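Cytochrome P450 (Zobellia galactanivorans, PDB 6G5O) belongs to the cytochrome P450 family and holds a haem (protoporphyrin IX containing Fe) deep within its single, largely helical chain. Local coordinates at residues Arg262-Met270 and Glu364-Val373; Asp27-Val38 and Arg290-Asp301. All coordinates share one frame; numbering follows the deposited sequence.

Contact 1 (Arg262-Met270 and Glu364-Val373); sequences RYFSPLTQM and EDLDHFQRKV. With HEM (protoporphyrin IX containing Fe), chain C.
With CG anti to the backbone N (chi1 -162°) and the chain bent at chi2, R371 reaches across to T268, whose hydroxyl is brought to meet it by a chi1 of -64° that places OG1 beside its own backbone N. The outcome illustrates how one guanidinium can gather a chain that has just left a helix. R371 NH1 donates to S265 O at 3.0 Å and to T268 OG1 at 2.7 Å, while R371 NH2 donates to F264 O at 2.9 Å. All three acceptors lie round the edge of the guanidinium, each tilted some 20° from its plane. None of the bonds is straight, and the two carbonyls are approached from above their planes. T268 OG1 passes the link on, donating to E364 OE1 at 2.7 Å from above the carboxylate plane, so two bonds fix the rotation of the hydroxyl. The nearby carboxylate would probably balance part of the arginine's charge. Two waters complete the join: one donates to F264 O and V373 O, the other to P266 O and E364 OE2 while accepting from T268 N. Apolar contact is modest, with T268 CG2 4.1 Å from L366 CD1; the V373 methyl CG2 rests against P266 O at 3.7 Å. On the haem side, L267 CD2 lies 3.7 Å from C3A of the porphyrin, and P266 and M270 also line the pocket. The contact thus ties the end of helix 253-264 to the antiparallel hairpin of strands 351-366 and 369-384, with A296 of helix 295-298 touching R371 and helix 223-238 packing against F264 and V373.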
loop_
_atom_site.group_PDB
_atom_site.type_symbol
_atom_site.label_atom_id
_atom_site.label_comp_id
_atom_site.label_asym_id
_atom_site.label_seq_id
_atom_site.Cartn_x
_atom_site.Cartn_y
_atom_site.Cartn_z
ATOM N N ARG A 262 0.675 -6.572 -8.450
ATOM C CA ARG A 262 1.972 -7.188 -8.774
ATOM C C ARG A 262 2.908 -6.239 -9.549
ATOM O O ARG A 262 4.075 -6.011 -9.188
ATOM C CB ARG A 262 1.768 -8.448 -9.654
ATOM C CG ARG A 262 3.054 -9.217 -9.951
ATOM C CD ARG A 262 2.871 -10.249 -11.060
ATOM N NE ARG A 262 2.588 -9.639 -12.370
ATOM C CZ ARG A 262 3.524 -9.164 -13.175
ATOM N NH1 ARG A 262 4.799 -9.231 -12.822
ATOM N NH2 ARG A 262 3.180 -8.597 -14.312
ATOM N N TYR A 263 2.372 -5.757 -10.658
ATOM C CA TYR A 263 3.123 -4.999 -11.590
ATOM C C TYR A 263 3.460 -3.648 -11.007
ATOM O O TYR A 263 4.609 -3.240 -11.076
ATOM C CB TYR A 263 2.367 -4.816 -12.901
ATOM C CG TYR A 263 3.135 -4.000 -13.913
ATOM C CD1 TYR A 263 4.129 -4.571 -14.681
ATOM C CD2 TYR A 263 2.817 -2.664 -14.139
ATOM C CE1 TYR A 263 4.822 -3.818 -15.633
ATOM C CE2 TYR A 263 3.485 -1.899 -15.086
ATOM C CZ TYR A 263 4.502 -2.484 -15.821
ATOM O OH TYR A 263 5.190 -1.739 -16.743
ATOM N N PHE A 264 2.484 -2.940 -10.443
ATOM C CA PHE A 264 2.788 -1.630 -9.831
ATOM C C PHE A 264 3.539 -1.681 -8.502
ATOM O O PHE A 264 4.316 -0.788 -8.205
ATOM C CB PHE A 264 1.552 -0.819 -9.662
ATOM C CG PHE A 264 0.855 -0.520 -10.950
ATOM C CD1 PHE A 264 1.549 -0.047 -12.042
ATOM C CD2 PHE A 264 -0.503 -0.645 -11.047
ATOM C CE1 PHE A 264 0.908 0.248 -13.229
ATOM C CE2 PHE A 264 -1.137 -0.345 -12.243
ATOM C CZ PHE A 264 -0.435 0.067 -13.327
ATOM N N SER A 265 3.325 -2.735 -7.729
ATOM C CA SER A 265 3.993 -2.924 -6.415
ATOM C C SER A 265 4.191 -1.622 -5.654
ATOM O O SER A 265 5.298 -1.238 -5.339
ATOM C CB SER A 265 5.302 -3.705 -6.575
ATOM O OG SER A 265 5.075 -5.094 -6.876
ATOM N N PRO A 266 3.082 -0.950 -5.325
ATOM C CA PRO A 266 3.103 0.399 -4.767
ATOM C C PRO A 266 3.877 0.551 -3.471
ATOM O O PRO A 266 4.374 1.651 -3.209
ATOM C CB PRO A 266 1.628 0.725 -4.586
ATOM C CG PRO A 266 0.896 -0.270 -5.411
ATOM C CD PRO A 266 1.713 -1.495 -5.342
ATOM N N LEU A 267 4.029 -0.512 -2.693
ATOM C CA LEU A 267 5.047 -0.503 -1.633
ATOM C C LEU A 267 6.270 -1.267 -2.124
ATOM O O LEU A 267 6.289 -2.502 -2.187
ATOM C CB LEU A 267 4.537 -1.093 -0.311
ATOM C CG LEU A 267 5.473 -0.981 0.917
ATOM C CD1 LEU A 267 5.880 0.448 1.180
ATOM C CD2 LEU A 267 4.789 -1.491 2.163
ATOM N N THR A 268 7.312 -0.514 -2.433
ATOM C CA THR A 268 8.485 -1.044 -3.108
ATOM C C THR A 268 9.218 -2.055 -2.288
ATOM O O THR A 268 9.582 -3.130 -2.780
ATOM C CB THR A 268 9.430 0.112 -3.522
ATOM O OG1 THR A 268 8.762 0.933 -4.484
ATOM C CG2 THR A 268 10.686 -0.411 -4.153
ATOM N N GLN A 269 9.381 -1.763 -1.012
ATOM C CA GLN A 269 10.232 -2.604 -0.149
ATOM C C GLN A 269 9.970 -2.279 1.303
ATOM O O GLN A 269 9.377 -1.274 1.619
ATOM C CB GLN A 269 11.737 -2.377 -0.448
ATOM C CG GLN A 269 12.224 -0.957 -0.156
ATOM C CD GLN A 269 13.725 -0.732 -0.383
ATOM O OE1 GLN A 269 14.511 -1.674 -0.559
ATOM N NE2 GLN A 269 14.127 0.537 -0.355
ATOM N N MET A 270 10.422 -3.155 2.166
ATOM C CA MET A 270 10.314 -2.938 3.581
ATOM C C MET A 270 11.485 -3.598 4.283
ATOM O O MET A 270 11.887 -4.706 3.939
ATOM C CB MET A 270 8.994 -3.506 4.125
ATOM C CG MET A 270 8.719 -3.084 5.577
ATOM S SD MET A 270 8.762 -1.284 5.852
ATOM C CE MET A 270 7.360 -0.746 4.852
ATOM N N GLU A 364 11.650 6.972 -7.151
ATOM C CA GLU A 364 12.210 6.674 -5.839
ATOM C C GLU A 364 13.706 6.551 -5.985
ATOM O O GLU A 364 14.192 5.756 -6.788
ATOM C CB GLU A 364 11.601 5.385 -5.234
ATOM C CG GLU A 364 10.125 5.551 -4.840
ATOM C CD GLU A 364 9.509 4.388 -4.040
ATOM O OE1 GLU A 364 10.029 3.256 -4.109
ATOM O OE2 GLU A 364 8.501 4.622 -3.326
ATOM N N ASP A 365 14.418 7.359 -5.210
ATOM C CA ASP A 365 15.873 7.358 -5.191
ATOM C C ASP A 365 16.308 6.245 -4.250
ATOM O O ASP A 365 16.234 6.390 -3.038
ATOM C CB ASP A 365 16.402 8.732 -4.740
ATOM C CG ASP A 365 17.936 8.868 -4.850
ATOM O OD1 ASP A 365 18.697 7.898 -4.623
ATOM O OD2 ASP A 365 18.397 9.992 -5.150
ATOM N N LEU A 366 16.761 5.134 -4.840
ATOM C CA LEU A 366 17.240 3.973 -4.092
ATOM C C LEU A 366 18.721 3.713 -4.363
ATOM O O LEU A 366 19.135 2.564 -4.549
ATOM C CB LEU A 366 16.398 2.742 -4.458
ATOM C CG LEU A 366 14.873 2.854 -4.274
ATOM C CD1 LEU A 366 14.109 1.749 -4.985
ATOM C CD2 LEU A 366 14.548 2.905 -2.789
ATOM N N ASP A 367 19.504 4.797 -4.378
ATOM C CA ASP A 367 20.963 4.774 -4.603
ATOM C C ASP A 367 21.307 4.272 -6.031
ATOM O O ASP A 367 21.112 5.005 -6.998
ATOM C CB ASP A 367 21.686 4.001 -3.474
ATOM C CG ASP A 367 22.972 4.678 -3.016
ATOM O OD1 ASP A 367 23.574 5.463 -3.799
ATOM O OD2 ASP A 367 23.392 4.432 -1.853
ATOM N N HIS A 368 21.774 3.037 -6.186
ATOM C CA HIS A 368 22.101 2.534 -7.521
ATOM C C HIS A 368 20.838 2.257 -8.370
ATOM O O HIS A 368 20.925 2.049 -9.590
ATOM C CB HIS A 368 23.006 1.300 -7.410
ATOM C CG HIS A 368 24.221 1.523 -6.551
ATOM N ND1 HIS A 368 25.220 2.417 -6.883
ATOM C CD2 HIS A 368 24.588 0.976 -5.368
ATOM C CE1 HIS A 368 26.148 2.412 -5.940
ATOM N NE2 HIS A 368 25.791 1.540 -5.012
ATOM N N PHE A 369 19.667 2.256 -7.730
ATOM C CA PHE A 369 18.419 2.011 -8.437
ATOM C C PHE A 369 17.513 3.218 -8.349
ATOM O O PHE A 369 17.411 3.881 -7.318
ATOM C CB PHE A 369 17.686 0.813 -7.869
ATOM C CG PHE A 369 18.545 -0.413 -7.673
ATOM C CD1 PHE A 369 18.868 -1.230 -8.744
ATOM C CD2 PHE A 369 18.988 -0.777 -6.410
ATOM C CE1 PHE A 369 19.651 -2.360 -8.562
ATOM C CE2 PHE A 369 19.748 -1.924 -6.226
ATOM C CZ PHE A 369 20.073 -2.719 -7.306
ATOM N N GLN A 370 16.871 3.493 -9.470
ATOM C CA GLN A 370 15.976 4.608 -9.599
ATOM C C GLN A 370 14.673 3.984 -10.090
ATOM O O GLN A 370 14.631 3.391 -11.173
ATOM C CB GLN A 370 16.545 5.632 -10.605
ATOM C CG GLN A 370 17.913 6.218 -10.212
ATOM C CD GLN A 370 17.864 7.102 -8.968
ATOM O OE1 GLN A 370 17.209 8.145 -8.978
ATOM N NE2 GLN A 370 18.555 6.692 -7.893
ATOM N N ARG A 371 13.620 4.092 -9.280
ATOM C CA ARG A 371 12.392 3.314 -9.500
ATOM C C ARG A 371 11.174 4.158 -9.669
ATOM O O ARG A 371 10.738 4.804 -8.735
ATOM C CB ARG A 371 12.128 2.359 -8.328
ATOM C CG ARG A 371 11.131 1.273 -8.748
ATOM C CD ARG A 371 10.107 0.839 -7.737
ATOM N NE ARG A 371 9.149 -0.042 -8.412
ATOM C CZ ARG A 371 7.944 -0.341 -7.951
ATOM N NH1 ARG A 371 7.517 0.142 -6.773
ATOM N NH2 ARG A 371 7.171 -1.123 -8.670
ATOM N N LYS A 372 10.580 4.126 -10.846
ATOM C CA LYS A 372 9.312 4.773 -11.023
ATOM C C LYS A 372 8.233 4.053 -10.214
ATOM O O LYS A 372 7.958 2.863 -10.459
ATOM C CB LYS A 372 8.936 4.772 -12.484
ATOM C CG LYS A 372 7.608 5.446 -12.782
ATOM C CD LYS A 372 7.433 5.539 -14.305
ATOM C CE LYS A 372 6.081 6.094 -14.742
ATOM N NZ LYS A 372 5.863 6.034 -16.211
ATOM N N VAL A 373 7.636 4.773 -9.252
ATOM C CA VAL A 373 6.542 4.245 -8.428
ATOM C C VAL A 373 5.200 4.779 -8.863
ATOM O O VAL A 373 4.177 4.213 -8.503
ATOM C CB VAL A 373 6.746 4.511 -6.907
ATOM C CG1 VAL A 373 6.555 5.993 -6.564
ATOM C CG2 VAL A 373 5.797 3.632 -6.053
HETATM C CHA HEM C . 1.371 -4.289 5.642
HETATM C CHB HEM C . 1.339 -3.171 0.943
HETATM C CHC HEM C . -2.755 -0.702 1.526
HETATM C CHD HEM C . -2.394 -1.284 6.263
HETATM C C1A HEM C . 1.697 -4.214 4.306
HETATM C C2A HEM C . 2.822 -4.848 3.703
HETATM C C3A HEM C . 2.787 -4.537 2.416
HETATM C C4A HEM C . 1.677 -3.699 2.169
HETATM C CMA HEM C . 3.783 -5.024 1.415
HETATM C CAA HEM C . 3.863 -5.768 4.338
HETATM C CBA HEM C . 4.842 -4.945 5.161
HETATM C CGA HEM C . 5.828 -5.831 5.889
HETATM O O1A HEM C . 6.395 -5.392 6.886
HETATM O O2A HEM C . 6.085 -6.997 5.537
HETATM C C1B HEM C . 0.218 -2.403 0.700
HETATM C C2B HEM C . -0.172 -2.053 -0.609
HETATM C C3B HEM C . -1.331 -1.325 -0.471
HETATM C C4B HEM C . -1.611 -1.292 1.000
HETATM C CMB HEM C . 0.573 -2.362 -1.872
HETATM C CAB HEM C . -2.250 -0.719 -1.431
HETATM C CBB HEM C . -2.237 -0.912 -2.736
HETATM C C1C HEM C . -3.035 -0.639 2.865
HETATM C C2C HEM C . -4.059 0.114 3.438
HETATM C C3C HEM C . -3.929 -0.001 4.799
HETATM C C4C HEM C . -2.823 -0.861 5.025
HETATM C CMC HEM C . -5.113 0.894 2.717
HETATM C CAC HEM C . -4.785 0.571 5.848
HETATM C CBC HEM C . -5.851 1.349 5.693
HETATM C C1D HEM C . -1.355 -2.211 6.447
HETATM C C2D HEM C . -1.010 -2.736 7.780
HETATM C C3D HEM C . 0.017 -3.588 7.624
HETATM C C4D HEM C . 0.335 -3.537 6.193
HETATM C CMD HEM C . -1.739 -2.405 9.037
HETATM C CAD HEM C . 0.714 -4.380 8.716
HETATM C CBD HEM C . 0.259 -5.841 8.868
HETATM C CGD HEM C . 0.981 -6.516 10.050
HETATM O O1D HEM C . 2.016 -5.978 10.581
HETATM O O2D HEM C . 0.583 -7.625 10.548
HETATM N NA HEM C . 1.024 -3.467 3.352
HETATM N NB HEM C . -0.638 -1.932 1.608
HETATM N NC HEM C . -2.269 -1.204 3.822
HETATM N ND HEM C . -0.528 -2.731 5.553
HETATM FE FE HEM C . -0.570 -2.372 3.675
HETATM O O HOH W 1 2.856 1.979 -7.676
HETATM O O HOH W 2 7.087 2.540 -2.092
HETATM O O HOH W 3 0.849 -0.627 3.716
#

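Contact 2 (Asp27-Val38 and Arg290-Asp301); sequences DPVTMLLRHKDV and RISLCWASANRD. With HEM (protoporphyrin IX containing Fe), chain C.
V38 CG1 lies 3.7 Å from W295 CZ3, meeting the indole obliquely, while V38 CG2 packs on A298 CB; this apolar centre sits where two parallel beta strands, 29-32 and 290-293, each run on into a helix. Within the mixed sheet of the P450 fold, L32 CD2 extends the apolar patch to I291 CD1 at 4.0 Å, on the face shared by T30 and L293. One face of W295 carries L293 O and the opposite face the haem methyl CMA, both toward the rim. Outward from this core, the paired strands exchange the staggered bonds of a parallel sheet, T30 N to R290 O, S292 N to T30 O, L32 N to S292 O and C294 N to L32 O. Beyond the strands, a chi1 of 176° swings the S297 hydroxyl away from its own amide, and OG donates to L33 O at 2.6 Å, on a lone pair in the carbonyl plane. At the start of the two strands, R290 NH2 donates to D27 O at 3.2 Å, in the guanidinium plane. D27 OD2 and R290 NE form a salt bridge of charges alone: the oxygen lies well out of that plane and no N-H points at it. D27 is poorly ordered, its carboxylate position correspondingly less certain; R56 also pairs with D27, and D24 with R290. At the helical end, D301 OD2 takes H35 N on its anti lone pair at 3.0 Å and also accepts from a water, 2.6 Å from OD2, that accepts from K36 N.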
loop_
_atom_site.group_PDB
_atom_site.type_symbol
_atom_site.label_atom_id
_atom_site.label_comp_id
_atom_site.label_asym_id
_atom_site.label_seq_id
_atom_site.Cartn_x
_atom_site.Cartn_y
_atom_site.Cartn_z
ATOM N N ASP A 27 22.857 3.688 8.253
ATOM C CA ASP A 27 22.284 2.382 8.580
ATOM C C ASP A 27 22.089 1.628 7.269
ATOM O O ASP A 27 20.979 1.578 6.726
ATOM C CB ASP A 27 20.946 2.562 9.318
ATOM C CG ASP A 27 20.431 1.277 9.950
ATOM O OD1 ASP A 27 21.047 0.191 9.756
ATOM O OD2 ASP A 27 19.387 1.368 10.651
ATOM N N PRO A 28 23.171 1.039 6.747
ATOM C CA PRO A 28 23.073 0.572 5.364
ATOM C C PRO A 28 22.196 -0.697 5.176
ATOM O O PRO A 28 21.998 -1.479 6.113
ATOM C CB PRO A 28 24.534 0.332 4.993
ATOM C CG PRO A 28 25.190 -0.065 6.296
ATOM C CD PRO A 28 24.419 0.599 7.404
ATOM N N VAL A 29 21.705 -0.883 3.952
ATOM C CA VAL A 29 20.673 -1.881 3.634
ATOM C C VAL A 29 21.145 -2.844 2.543
ATOM O O VAL A 29 21.587 -2.422 1.484
ATOM C CB VAL A 29 19.355 -1.197 3.145
ATOM C CG1 VAL A 29 18.327 -2.212 2.663
ATOM C CG2 VAL A 29 18.737 -0.346 4.249
ATOM N N THR A 30 21.031 -4.134 2.823
ATOM C CA THR A 30 21.138 -5.192 1.822
ATOM C C THR A 30 19.743 -5.607 1.259
ATOM O O THR A 30 18.979 -6.303 1.925
ATOM C CB THR A 30 21.807 -6.419 2.453
ATOM O OG1 THR A 30 23.044 -6.025 3.064
ATOM C CG2 THR A 30 22.089 -7.468 1.386
ATOM N N MET A 31 19.457 -5.216 0.028
ATOM C CA MET A 31 18.165 -5.437 -0.613
ATOM C C MET A 31 18.030 -6.830 -1.222
ATOM O O MET A 31 18.746 -7.125 -2.154
ATOM C CB MET A 31 17.985 -4.406 -1.740
ATOM C CG MET A 31 18.317 -2.976 -1.334
ATOM S SD MET A 31 18.122 -1.704 -2.635
ATOM C CE MET A 31 16.483 -2.105 -3.281
ATOM N N LEU A 32 17.112 -7.680 -0.730
ATOM C CA LEU A 32 16.857 -8.976 -1.350
ATOM C C LEU A 32 15.923 -8.830 -2.583
ATOM O O LEU A 32 14.892 -8.188 -2.503
ATOM C CB LEU A 32 16.247 -9.914 -0.326
ATOM C CG LEU A 32 17.239 -10.559 0.651
ATOM C CD1 LEU A 32 18.378 -9.639 1.054
ATOM C CD2 LEU A 32 16.561 -11.087 1.906
ATOM N N LEU A 33 16.290 -9.439 -3.701
ATOM C CA LEU A 33 15.652 -9.152 -4.969
ATOM C C LEU A 33 14.914 -10.323 -5.620
ATOM O O LEU A 33 14.090 -10.104 -6.508
ATOM C CB LEU A 33 16.694 -8.616 -5.930
ATOM C CG LEU A 33 17.481 -7.383 -5.462
ATOM C CD1 LEU A 33 18.566 -7.074 -6.499
ATOM C CD2 LEU A 33 16.580 -6.165 -5.243
ATOM N N ARG A 34 15.195 -11.548 -5.199
ATOM C CA ARG A 34 14.538 -12.723 -5.785
ATOM C C ARG A 34 13.297 -13.161 -5.023
ATOM O O ARG A 34 13.311 -13.228 -3.793
ATOM C CB ARG A 34 15.517 -13.889 -5.830
ATOM C CG ARG A 34 16.692 -13.634 -6.768
ATOM C CD ARG A 34 17.712 -14.755 -6.707
ATOM N NE ARG A 34 18.833 -14.488 -7.611
ATOM C CZ ARG A 34 20.059 -15.011 -7.486
ATOM N NH1 ARG A 34 20.345 -15.836 -6.480
ATOM N NH2 ARG A 34 21.006 -14.680 -8.366
ATOM N N HIS A 35 12.249 -13.502 -5.762
ATOM C CA HIS A 35 11.007 -14.034 -5.171
ATOM C C HIS A 35 11.208 -15.082 -4.041
ATOM O O HIS A 35 10.656 -14.941 -2.947
ATOM C CB HIS A 35 10.125 -14.602 -6.277
ATOM C CG HIS A 35 8.702 -14.855 -5.878
ATOM N ND1 HIS A 35 8.260 -16.083 -5.419
ATOM C CD2 HIS A 35 7.598 -14.065 -5.960
ATOM C CE1 HIS A 35 6.956 -16.026 -5.200
ATOM N NE2 HIS A 35 6.528 -14.810 -5.508
ATOM N N LYS A 36 11.991 -16.123 -4.320
ATOM C CA LYS A 36 12.197 -17.264 -3.392
ATOM C C LYS A 36 12.843 -16.798 -2.078
ATOM O O LYS A 36 12.482 -17.268 -0.999
ATOM C CB LYS A 36 13.075 -18.341 -4.076
ATOM C CG LYS A 36 13.097 -19.735 -3.413
ATOM N N ASP A 37 13.769 -15.858 -2.183
ATOM C CA ASP A 37 14.506 -15.375 -1.027
ATOM C C ASP A 37 13.682 -14.396 -0.206
ATOM O O ASP A 37 13.798 -14.338 1.032
ATOM C CB ASP A 37 15.798 -14.644 -1.454
ATOM C CG ASP A 37 16.865 -15.592 -2.032
ATOM O OD1 ASP A 37 17.204 -16.604 -1.377
ATOM O OD2 ASP A 37 17.376 -15.293 -3.141
ATOM N N VAL A 38 12.890 -13.588 -0.915
ATOM C CA VAL A 38 11.974 -12.657 -0.261
ATOM C C VAL A 38 10.914 -13.398 0.545
ATOM O O VAL A 38 10.624 -13.038 1.671
ATOM C CB VAL A 38 11.342 -11.696 -1.273
ATOM C CG1 VAL A 38 10.122 -11.018 -0.686
ATOM C CG2 VAL A 38 12.375 -10.650 -1.705
ATOM N N ARG A 290 20.598 -4.061 8.466
ATOM C CA ARG A 290 19.264 -4.149 7.882
ATOM C C ARG A 290 19.264 -4.866 6.533
ATOM O O ARG A 290 20.175 -4.666 5.725
ATOM C CB ARG A 290 18.721 -2.732 7.665
ATOM C CG ARG A 290 18.500 -1.975 8.957
ATOM C CD ARG A 290 17.499 -0.870 8.763
ATOM N NE ARG A 290 18.017 0.212 7.941
ATOM C CZ ARG A 290 17.274 1.196 7.443
ATOM N NH1 ARG A 290 15.957 1.216 7.642
ATOM N NH2 ARG A 290 17.837 2.164 6.720
ATOM N N ILE A 291 18.247 -5.693 6.285
ATOM C CA ILE A 291 17.974 -6.142 4.919
ATOM C C ILE A 291 16.687 -5.490 4.487
ATOM O O ILE A 291 16.014 -4.876 5.315
ATOM C CB ILE A 291 17.905 -7.670 4.773
ATOM C CG1 ILE A 291 16.805 -8.292 5.625
ATOM C CG2 ILE A 291 19.224 -8.300 5.132
ATOM C CD1 ILE A 291 15.566 -8.606 4.833
ATOM N N SER A 292 16.381 -5.559 3.195
ATOM C CA SER A 292 15.074 -5.167 2.711
ATOM C C SER A 292 14.446 -6.315 1.899
ATOM O O SER A 292 15.132 -7.076 1.231
ATOM C CB SER A 292 15.098 -3.848 1.941
ATOM O OG SER A 292 15.249 -3.986 0.543
ATOM N N LEU A 293 13.135 -6.454 2.039
ATOM C CA LEU A 293 12.325 -7.359 1.242
ATOM C C LEU A 293 11.794 -6.522 0.092
ATOM O O LEU A 293 10.920 -5.708 0.289
ATOM C CB LEU A 293 11.209 -7.898 2.095
ATOM C CG LEU A 293 11.661 -8.558 3.393
ATOM C CD1 LEU A 293 10.542 -8.927 4.348
ATOM C CD2 LEU A 293 12.449 -9.797 3.056
ATOM N N CYS A 294 12.397 -6.636 -1.086
ATOM C CA CYS A 294 12.035 -5.747 -2.165
ATOM C C CYS A 294 10.918 -6.430 -2.971
ATOM O O CYS A 294 11.172 -7.137 -3.948
ATOM C CB CYS A 294 13.263 -5.387 -3.007
ATOM S SG CYS A 294 12.919 -4.263 -4.368
ATOM N N TRP A 295 9.691 -6.170 -2.552
ATOM C CA TRP A 295 8.493 -6.728 -3.168
ATOM C C TRP A 295 8.446 -6.402 -4.666
ATOM O O TRP A 295 8.048 -7.235 -5.485
ATOM C CB TRP A 295 7.221 -6.192 -2.452
ATOM C CG TRP A 295 7.299 -6.092 -0.930
ATOM C CD1 TRP A 295 7.355 -4.941 -0.191
ATOM C CD2 TRP A 295 7.319 -7.171 0.016
ATOM N NE1 TRP A 295 7.415 -5.242 1.173
ATOM C CE2 TRP A 295 7.392 -6.596 1.318
ATOM C CE3 TRP A 295 7.277 -8.557 -0.101
ATOM C CZ2 TRP A 295 7.434 -7.359 2.479
ATOM C CZ3 TRP A 295 7.317 -9.344 1.067
ATOM C CH2 TRP A 295 7.404 -8.741 2.350
ATOM N N ALA A 296 8.852 -5.199 -5.046
ATOM C CA ALA A 296 8.770 -4.787 -6.456
ATOM C C ALA A 296 9.689 -5.617 -7.386
ATOM O O ALA A 296 9.289 -5.956 -8.483
ATOM C CB ALA A 296 9.059 -3.319 -6.613
ATOM N N SER A 297 10.895 -5.957 -6.929
ATOM C CA SER A 297 11.774 -6.877 -7.658
ATOM C C SER A 297 11.272 -8.325 -7.664
ATOM O O SER A 297 11.295 -8.977 -8.701
ATOM C CB SER A 297 13.174 -6.842 -7.047
ATOM O OG SER A 297 14.043 -7.771 -7.650
ATOM N N ALA A 298 10.796 -8.814 -6.519
ATOM C CA ALA A 298 10.300 -10.172 -6.426
ATOM C C ALA A 298 9.131 -10.372 -7.404
ATOM O O ALA A 298 9.006 -11.426 -7.967
ATOM C CB ALA A 298 9.889 -10.509 -5.006
ATOM N N ASN A 299 8.351 -9.332 -7.634
ATOM C CA ASN A 299 7.157 -9.405 -8.431
ATOM C C ASN A 299 7.445 -9.303 -9.939
ATOM O O ASN A 299 6.507 -9.361 -10.746
ATOM C CB ASN A 299 6.160 -8.325 -7.989
ATOM C CG ASN A 299 5.353 -8.718 -6.747
ATOM O OD1 ASN A 299 5.280 -9.892 -6.367
ATOM N ND2 ASN A 299 4.721 -7.737 -6.127
ATOM N N ARG A 300 8.723 -9.103 -10.297
ATOM C CA ARG A 300 9.177 -9.186 -11.694
ATOM C C ARG A 300 10.099 -10.410 -11.969
ATOM O O ARG A 300 10.580 -10.562 -13.068
ATOM C CB ARG A 300 9.926 -7.907 -12.102
ATOM C CG ARG A 300 9.181 -6.607 -11.897
ATOM C CD ARG A 300 7.922 -6.551 -12.736
ATOM N NE ARG A 300 7.290 -5.247 -12.610
ATOM C CZ ARG A 300 7.489 -4.207 -13.413
ATOM N NH1 ARG A 300 8.275 -4.298 -14.456
ATOM N NH2 ARG A 300 6.880 -3.071 -13.191
ATOM N N ASP A 301 10.361 -11.244 -10.962
ATOM C CA ASP A 301 11.213 -12.411 -11.106
ATOM C C ASP A 301 10.782 -13.335 -12.273
ATOM O O ASP A 301 9.660 -13.866 -12.288
ATOM C CB ASP A 301 11.210 -13.200 -9.803
ATOM C CG ASP A 301 12.394 -14.149 -9.684
ATOM O OD1 ASP A 301 12.858 -14.655 -10.710
ATOM O OD2 ASP A 301 12.858 -14.417 -8.549
HETATM C CHA HEM C . 1.371 -4.289 5.642
HETATM C CHB HEM C . 1.339 -3.171 0.943
HETATM C CHC HEM C . -2.755 -0.702 1.526
HETATM C CHD HEM C . -2.394 -1.284 6.263
HETATM C C1A HEM C . 1.697 -4.214 4.306
HETATM C C2A HEM C . 2.822 -4.848 3.703
HETATM C C3A HEM C . 2.787 -4.537 2.416
HETATM C C4A HEM C . 1.677 -3.699 2.169
HETATM C CMA HEM C . 3.783 -5.024 1.415
HETATM C CAA HEM C . 3.863 -5.768 4.338
HETATM C CBA HEM C . 4.842 -4.945 5.161
HETATM C CGA HEM C . 5.828 -5.831 5.889
HETATM O O1A HEM C . 6.395 -5.392 6.886
HETATM O O2A HEM C . 6.085 -6.997 5.537
HETATM C C1B HEM C . 0.218 -2.403 0.700
HETATM C C2B HEM C . -0.172 -2.053 -0.609
HETATM C C3B HEM C . -1.331 -1.325 -0.471
HETATM C C4B HEM C . -1.611 -1.292 1.000
HETATM C CMB HEM C . 0.573 -2.362 -1.872
HETATM C CAB HEM C . -2.250 -0.719 -1.431
HETATM C CBB HEM C . -2.237 -0.912 -2.736
HETATM C C1C HEM C . -3.035 -0.639 2.865
HETATM C C2C HEM C . -4.059 0.114 3.438
HETATM C C3C HEM C . -3.929 -0.001 4.799
HETATM C C4C HEM C . -2.823 -0.861 5.025
HETATM C CMC HEM C . -5.113 0.894 2.717
HETATM C CAC HEM C . -4.785 0.571 5.848
HETATM C CBC HEM C . -5.851 1.349 5.693
HETATM C C1D HEM C . -1.355 -2.211 6.447
HETATM C C2D HEM C . -1.010 -2.736 7.780
HETATM C C3D HEM C . 0.017 -3.588 7.624
HETATM C C4D HEM C . 0.335 -3.537 6.193
HETATM C CMD HEM C . -1.739 -2.405 9.037
HETATM C CAD HEM C . 0.714 -4.380 8.716
HETATM C CBD HEM C . 0.259 -5.841 8.868
HETATM C CGD HEM C . 0.981 -6.516 10.050
HETATM O O1D HEM C . 2.016 -5.978 10.581
HETATM O O2D HEM C . 0.583 -7.625 10.548
HETATM N NA HEM C . 1.024 -3.467 3.352
HETATM N NB HEM C . -0.638 -1.932 1.608
HETATM N NC HEM C . -2.269 -1.204 3.822
HETATM N ND HEM C . -0.528 -2.731 5.553
HETATM FE FE HEM C . -0.570 -2.372 3.675
HETATM O O HOH W 4 13.294 -16.548 -7.163
HETATM O O HOH W 3 0.849 -0.627 3.716
#

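Both contacts are buried and both border the haem. Contact 1, nearer the centre of the chain, relies on side-chain polar bonds clustered around a loop; contact 2 buries nearly three times the surface and depends on backbone pairing between strands, its charged groups kept to the ends. They join directly: Q269 OE1 of contact 1 probably bonds S292 OG of contact 2 at 2.7 Å, as R262 NH1 does N299 O, and L267 O packs on W295 CD1. Their segments alternate along the chain. The haem is met by 262-270 and 290-301, which also touch each other, while 364-373 packs on the first of these and 27-38 on the second.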